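PDB 4LUN: nonsense-mediated mRNA decay protein 2 from Saccharomyces cerevisiae, which takes part in nonsense-mediated decay of mRNAs containing premature stop codons and interacts through its C-terminus with the helicase Upf1. Local coordinates for residues V94-I97 with S98-Q102; K58-E62 with A63-K67. All coordinates share one frame; numbering follows the deposited sequence.

Contact 1. Residues V94-I97 with S98-Q102; sequences VEII and SGLHQ
Ser98 folds its hydroxyl back onto the preceding turn of the helix, where Ser98 OG lies 2.8 Å from Val94 O and donates a hydrogen bond to it. The first torsion sets this up: at -68° OG stands beside its own backbone N and anti to the carbonyl carbon, which brings it within bonding distance of that carbonyl oxygen. Val94 O also takes the helical bond from Ser98 N at 2.9 Å. The two donors come in from opposite faces of the carbonyl plane, OG tilted 33° from it, so one residue grips Val94 O twice. Asn13, on helix 3-17, hydrogen-bonds to Ser98 OG, so the hydroxyl joins the two helices. Both segments belong to helix 87-104 of the N-terminal MIF4G domain, a helical HEAT-repeat fold, and this stretch of the helix is largely buried among its neighbours. On a different side of the helix, Leu100 sends CB toward the preceding turn. Leu100 CD1 lies 3.8 Å from Ile96 O and meets Ile96 CG2 at 4.3 Å, a loose branch-to-branch contact. Leu100 N donates to Ile96 O at 3.1 Å. Here the apolar face turns to helix 52-60, with Ile96 on Leu56 and Leu100 on Leu60. The side chain of His101 meets the preceding turn through CB, 3.4 Å from Ile97 O, while the ring, carried on a CG anti to the backbone N (chi1 169°), leads away to Thr109 at ND1 and the carbonyl of Asn13 at NE2.

Contact 2. Residues K58-E62 with A63-K67; sequences KDLSE and ASLEK
Leu60 and Leu65 meet across the turn that ends helix 52-60 and leads, within the MIF4G domain, toward helix 69-81. Their side chains cross at about a right angle and touch through single methyls, CD2 of Leu60 to CD1 of Leu65 at 3.6 Å. Leu65 directs its CB back toward the end of the helix. Phe104 of helix 87-104 packs against both leucines, while Phe40 of helix 34-44 also touches Leu65.

Backbone hydrogen bonds close the turn. Asp59 O accepts from two amides, Glu62 N at 3.0 Å and Ala63 N at 2.5 Å; the latter bond lies in the carbonyl plane with 163° at the hydrogen, but its length is too short to be taken literally and says nothing about strength. One residue earlier along the helix, Lys58 O receives the hydroxyl of Ser61, with Ser61 OG at 2.8 Å, a chi1 of 77° bringing OG round to that carbonyl. Arg103 of helix 87-104 hydrogen-bonds through NH1 to the carbonyl oxygens of both Leu60 and Ala63.

Charged side chains tie the turn to helix 34-44. Asp59 forms salt bridges with Arg36 and Lys43, one through each carboxylate oxygen, and Glu62 reaches Arg36 with an extended chain. The methyl of Ala63 rests against the turn, Ala63 CB 3.2 Å from Asp59 O.

Contact 2 comes first along the chain, at the end of helix 52-60 and in the loop that follows; helix 69-81 then intervenes before contact 1 in the later part of helix 87-104. Their centres are about 13 Å apart, on the same side of the chain's centre and within the same MIF4G domain. They meet directly at Leu60: Leu60 CD2 lies 3.6 Å from Leu100 CD2, and Leu60 CD1 lies 3.9 Å from Gly99 C. The side-chain packing of helix 87-104 is thus continuous with that at the end of helix 52-60, joining two helices that are separated in sequence by helix 69-81 in this N-terminal region of Upf2.

Contact 1. Residues V94-I97 with S98-Q102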
ATOM      1  N   VAL A  94      -4.312 -13.204  -3.740  1.00 25.46           N
ATOM      2  CA  VAL A  94      -3.116 -13.811  -3.162  1.00 22.60           C
ATOM      3  C   VAL A  94      -2.960 -15.281  -3.579  1.00 27.03           C
ATOM      4  O   VAL A  94      -1.870 -15.715  -3.940  1.00 25.02           O
ATOM      5  CB  VAL A  94      -3.101 -13.702  -1.620  1.00 24.56           C
ATOM      6  CG1 VAL A  94      -1.981 -14.555  -1.035  1.00 26.27           C
ATOM      7  CG2 VAL A  94      -2.963 -12.243  -1.189  1.00 26.14           C
ATOM      8  N   GLU A  95      -4.051 -16.041  -3.530  1.00 28.59           N
ATOM      9  CA  GLU A  95      -4.001 -17.453  -3.909  1.00 26.99           C
ATOM     10  C   GLU A  95      -3.689 -17.637  -5.391  1.00 26.92           C
ATOM     11  O   GLU A  95      -2.915 -18.514  -5.767  1.00 24.08           O
ATOM     12  CB  GLU A  95      -5.319 -18.150  -3.569  1.00 31.09           C
ATOM     13  CG  GLU A  95      -5.591 -18.284  -2.081  1.00 33.19           C
ATOM     14  CD  GLU A  95      -4.877 -19.465  -1.446  1.00 37.11           C
ATOM     15  OE1 GLU A  95      -4.212 -20.243  -2.170  1.00 39.39           O
ATOM     16  OE2 GLU A  95      -4.995 -19.621  -0.213  1.00 36.01           O
ATOM     17  N   ILE A  96      -4.306 -16.808  -6.226  1.00 27.34           N
ATOM     18  CA  ILE A  96      -4.084 -16.839  -7.667  1.00 28.18           C
ATOM     19  C   ILE A  96      -2.652 -16.457  -8.045  1.00 29.21           C
ATOM     20  O   ILE A  96      -2.012 -17.135  -8.846  1.00 25.17           O
ATOM     21  CB  ILE A  96      -5.077 -15.910  -8.382  1.00 30.40           C
ATOM     22  CG1 ILE A  96      -6.504 -16.423  -8.179  1.00 33.37           C
ATOM     23  CG2 ILE A  96      -4.743 -15.789  -9.860  1.00 31.04           C
ATOM     24  CD1 ILE A  96      -7.574 -15.381  -8.460  1.00 31.03           C
ATOM     25  N   ILE A  97      -2.143 -15.377  -7.470  1.00 23.27           N
ATOM     26  CA  ILE A  97      -0.771 -14.967  -7.756  1.00 23.26           C
ATOM     27  C   ILE A  97       0.221 -16.007  -7.246  1.00 22.66           C
ATOM     28  O   ILE A  97       1.217 -16.274  -7.902  1.00 22.39           O
ATOM     29  CB  ILE A  97      -0.435 -13.577  -7.171  1.00 23.59           C
ATOM     30  CG1 ILE A  97      -1.339 -12.506  -7.790  1.00 29.76           C
ATOM     31  CG2 ILE A  97       1.030 -13.216  -7.417  1.00 20.47           C
ATOM     32  CD1 ILE A  97      -1.246 -12.439  -9.294  1.00 32.08           C
ATOM     33  N   SER A  98      -0.057 -16.596  -6.085  1.00 20.27           N
ATOM     34  CA  SER A  98       0.806 -17.643  -5.535  1.00 19.01           C
ATOM     35  C   SER A  98       0.877 -18.849  -6.469  1.00 23.03           C
ATOM     36  O   SER A  98       1.952 -19.408  -6.674  1.00 24.22           O
ATOM     37  CB  SER A  98       0.341 -18.082  -4.146  1.00 22.71           C
ATOM     38  OG  SER A  98       0.520 -17.043  -3.200  1.00 23.10           O
ATOM     39  N   GLY A  99      -0.265 -19.239  -7.029  1.00 22.65           N
ATOM     40  CA  GLY A  99      -0.314 -20.338  -7.983  1.00 27.27           C
ATOM     41  C   GLY A  99       0.523 -20.060  -9.216  1.00 24.93           C
ATOM     42  O   GLY A  99       1.294 -20.907  -9.666  1.00 28.81           O
ATOM     43  N   LEU A 100       0.374 -18.859  -9.761  1.00 22.32           N
ATOM     44  CA  LEU A 100       1.120 -18.468 -10.944  1.00 19.10           C
ATOM     45  C   LEU A 100       2.606 -18.406 -10.636  1.00 24.73           C
ATOM     46  O   LEU A 100       3.424 -18.827 -11.446  1.00 22.11           O
ATOM     47  CB  LEU A 100       0.617 -17.128 -11.475  1.00 23.10           C
ATOM     48  CG  LEU A 100      -0.673 -17.225 -12.286  1.00 23.71           C
ATOM     49  CD1 LEU A 100      -1.330 -15.865 -12.392  1.00 27.01           C
ATOM     50  CD2 LEU A 100      -0.368 -17.790 -13.669  1.00 29.57           C
ATOM     51  N   HIS A 101       2.951 -17.886  -9.462  1.00 22.93           N
ATOM     52  CA  HIS A 101       4.345 -17.836  -9.036  1.00 20.30           C
ATOM     53  C   HIS A 101       4.916 -19.248  -8.857  1.00 22.21           C
ATOM     54  O   HIS A 101       6.081 -19.512  -9.173  1.00 22.56           O
ATOM     55  CB  HIS A 101       4.481 -17.024  -7.731  1.00 20.78           C
ATOM     56  CG  HIS A 101       5.824 -17.141  -7.090  1.00 16.94           C
ATOM     57  ND1 HIS A 101       6.956 -16.555  -7.617  1.00 20.19           N
ATOM     58  CD2 HIS A 101       6.225 -17.796  -5.974  1.00 18.26           C
ATOM     59  CE1 HIS A 101       7.992 -16.838  -6.851  1.00 21.55           C
ATOM     60  NE2 HIS A 101       7.578 -17.594  -5.847  1.00 19.30           N
ATOM     61  N   GLN A 102       4.094 -20.159  -8.357  1.00 22.86           N
ATOM     62  CA  GLN A 102       4.556 -21.526  -8.123  1.00 24.50           C
ATOM     63  C   GLN A 102       4.752 -22.278  -9.438  1.00 28.84           C
ATOM     64  O   GLN A 102       5.631 -23.139  -9.545  1.00 28.18           O
ATOM     65  CB  GLN A 102       3.582 -22.262  -7.205  1.00 22.63           C
ATOM     66  CG  GLN A 102       3.681 -21.795  -5.757  1.00 24.03           C
ATOM     67  CD  GLN A 102       2.471 -22.155  -4.944  1.00 30.35           C
ATOM     68  OE1 GLN A 102       1.738 -23.080  -5.284  1.00 31.41           O
ATOM     69  NE2 GLN A 102       2.239 -21.412  -3.865  1.00 25.90           N
TER

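Contact 2. Residues K58-E62 with A63-K67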
ATOM      1  N   LYS A  58      -7.283 -24.741 -11.117  1.00 43.99           N
ATOM      2  CA  LYS A  58      -7.487 -25.969 -11.881  1.00 46.06           C
ATOM      3  C   LYS A  58      -6.818 -25.859 -13.247  1.00 41.70           C
ATOM      4  O   LYS A  58      -6.146 -26.790 -13.692  1.00 45.60           O
ATOM      5  CB  LYS A  58      -8.980 -26.261 -12.042  1.00 55.61           C
ATOM      6  CG  LYS A  58      -9.297 -27.665 -12.539  1.00 57.79           C
ATOM      7  CD  LYS A  58     -10.800 -27.901 -12.594  1.00 56.72           C
ATOM      8  CE  LYS A  58     -11.471 -26.936 -13.562  1.00 59.99           C
ATOM      9  NZ  LYS A  58     -12.505 -26.081 -12.902  1.00 61.12           N
ATOM     10  N   ASP A  59      -7.004 -24.715 -13.901  1.00 41.34           N
ATOM     11  CA  ASP A  59      -6.373 -24.442 -15.191  1.00 41.23           C
ATOM     12  C   ASP A  59      -4.856 -24.487 -15.099  1.00 41.05           C
ATOM     13  O   ASP A  59      -4.187 -25.006 -15.991  1.00 42.26           O
ATOM     14  CB  ASP A  59      -6.798 -23.072 -15.727  1.00 43.94           C
ATOM     15  CG  ASP A  59      -8.264 -23.019 -16.122  1.00 51.97           C
ATOM     16  OD1 ASP A  59      -8.638 -23.669 -17.122  1.00 49.68           O
ATOM     17  OD2 ASP A  59      -9.037 -22.312 -15.442  1.00 56.27           O
ATOM     18  N   LEU A  60      -4.309 -23.928 -14.024  1.00 34.47           N
ATOM     19  CA  LEU A  60      -2.866 -23.950 -13.813  1.00 39.54           C
ATOM     20  C   LEU A  60      -2.341 -25.368 -13.665  1.00 38.14           C
ATOM     21  O   LEU A  60      -1.172 -25.637 -13.947  1.00 34.79           O
ATOM     22  CB  LEU A  60      -2.484 -23.105 -12.594  1.00 34.44           C
ATOM     23  CG  LEU A  60      -2.430 -21.616 -12.914  1.00 35.96           C
ATOM     24  CD1 LEU A  60      -2.416 -20.782 -11.640  1.00 37.14           C
ATOM     25  CD2 LEU A  60      -1.201 -21.338 -13.761  1.00 31.91           C
ATOM     26  N   SER A  61      -3.205 -26.278 -13.227  1.00 37.26           N
ATOM     27  CA  SER A  61      -2.807 -27.671 -13.082  1.00 37.65           C
ATOM     28  C   SER A  61      -3.179 -28.497 -14.306  1.00 40.19           C
ATOM     29  O   SER A  61      -2.872 -29.686 -14.367  1.00 45.05           O
ATOM     30  CB  SER A  61      -3.419 -28.293 -11.822  1.00 45.73           C
ATOM     31  OG  SER A  61      -4.784 -28.617 -12.013  1.00 47.93           O
ATOM     32  N   GLU A  62      -3.833 -27.871 -15.280  1.00 34.86           N
ATOM     33  CA  GLU A  62      -4.266 -28.591 -16.482  1.00 39.48           C
ATOM     34  C   GLU A  62      -3.734 -27.974 -17.771  1.00 40.34           C
ATOM     35  O   GLU A  62      -3.450 -28.683 -18.741  1.00 39.25           O
ATOM     36  CB  GLU A  62      -5.795 -28.664 -16.541  1.00 40.12           C
ATOM     37  CG  GLU A  62      -6.412 -29.600 -15.510  1.00 43.82           C
ATOM     38  CD  GLU A  62      -7.929 -29.531 -15.487  1.00 52.75           C
ATOM     39  OE1 GLU A  62      -8.505 -28.721 -16.244  1.00 54.79           O
ATOM     40  OE2 GLU A  62      -8.545 -30.286 -14.707  1.00 58.91           O
ATOM     41  N   ALA A  63      -3.613 -26.652 -17.786  1.00 34.64           N
ATOM     42  CA  ALA A  63      -3.202 -25.945 -18.993  1.00 34.18           C
ATOM     43  C   ALA A  63      -1.708 -25.677 -19.027  1.00 39.78           C
ATOM     44  O   ALA A  63      -1.090 -25.396 -17.997  1.00 38.26           O
ATOM     45  CB  ALA A  63      -3.970 -24.646 -19.135  1.00 34.47           C
ATOM     46  N   SER A  64      -1.142 -25.770 -20.225  1.00 32.45           N
ATOM     47  CA  SER A  64       0.211 -25.316 -20.496  1.00 36.34           C
ATOM     48  C   SER A  64       0.097 -23.903 -21.030  1.00 45.74           C
ATOM     49  O   SER A  64      -0.324 -23.688 -22.169  1.00 48.15           O
ATOM     50  CB  SER A  64       0.889 -26.197 -21.538  1.00 42.91           C
ATOM     51  OG  SER A  64       2.076 -25.581 -22.011  1.00 51.74           O
ATOM     52  N   LEU A  65       0.483 -22.947 -20.198  1.00 38.57           N
ATOM     53  CA  LEU A  65       0.251 -21.534 -20.454  1.00 35.12           C
ATOM     54  C   LEU A  65       1.522 -20.791 -20.862  1.00 28.03           C
ATOM     55  O   LEU A  65       1.508 -19.569 -21.021  1.00 30.77           O
ATOM     56  CB  LEU A  65      -0.325 -20.897 -19.192  1.00 31.93           C
ATOM     57  CG  LEU A  65      -1.677 -21.425 -18.719  1.00 33.55           C
ATOM     58  CD1 LEU A  65      -1.904 -21.117 -17.253  1.00 35.85           C
ATOM     59  CD2 LEU A  65      -2.786 -20.815 -19.548  1.00 35.96           C
ATOM     60  N   GLU A  66       2.612 -21.531 -21.042  1.00 30.62           N
ATOM     61  CA  GLU A  66       3.933 -20.940 -21.286  1.00 33.14           C
ATOM     62  C   GLU A  66       4.004 -19.916 -22.426  1.00 33.93           C
ATOM     63  O   GLU A  66       4.634 -18.868 -22.294  1.00 32.28           O
ATOM     64  CB  GLU A  66       4.964 -22.049 -21.528  1.00 40.41           C
ATOM     65  CG  GLU A  66       6.403 -21.609 -21.319  1.00 47.84           C
ATOM     66  CD  GLU A  66       6.731 -21.377 -19.853  1.00 45.06           C
ATOM     67  OE1 GLU A  66       7.337 -20.331 -19.538  1.00 49.99           O
ATOM     68  OE2 GLU A  66       6.385 -22.244 -19.021  1.00 49.13           O
ATOM     69  N   LYS A  67       3.373 -20.212 -23.553  1.00 33.58           N
ATOM     70  CA  LYS A  67       3.475 -19.322 -24.703  1.00 34.22           C
ATOM     71  C   LYS A  67       2.573 -18.102 -24.558  1.00 31.93           C
ATOM     72  O   LYS A  67       2.682 -17.154 -25.338  1.00 39.89           O
ATOM     73  CB  LYS A  67       3.173 -20.062 -26.010  1.00 39.25           C
ATOM     74  CG  LYS A  67       2.165 -21.187 -25.868  1.00 43.61           C
ATOM     75  CD  LYS A  67       2.848 -22.533 -25.639  1.00 43.70           C
ATOM     76  CE  LYS A  67       2.507 -23.098 -24.263  1.00 32.99           C
ATOM     77  NZ  LYS A  67       1.106 -22.779 -23.873  1.00 37.33           N
TER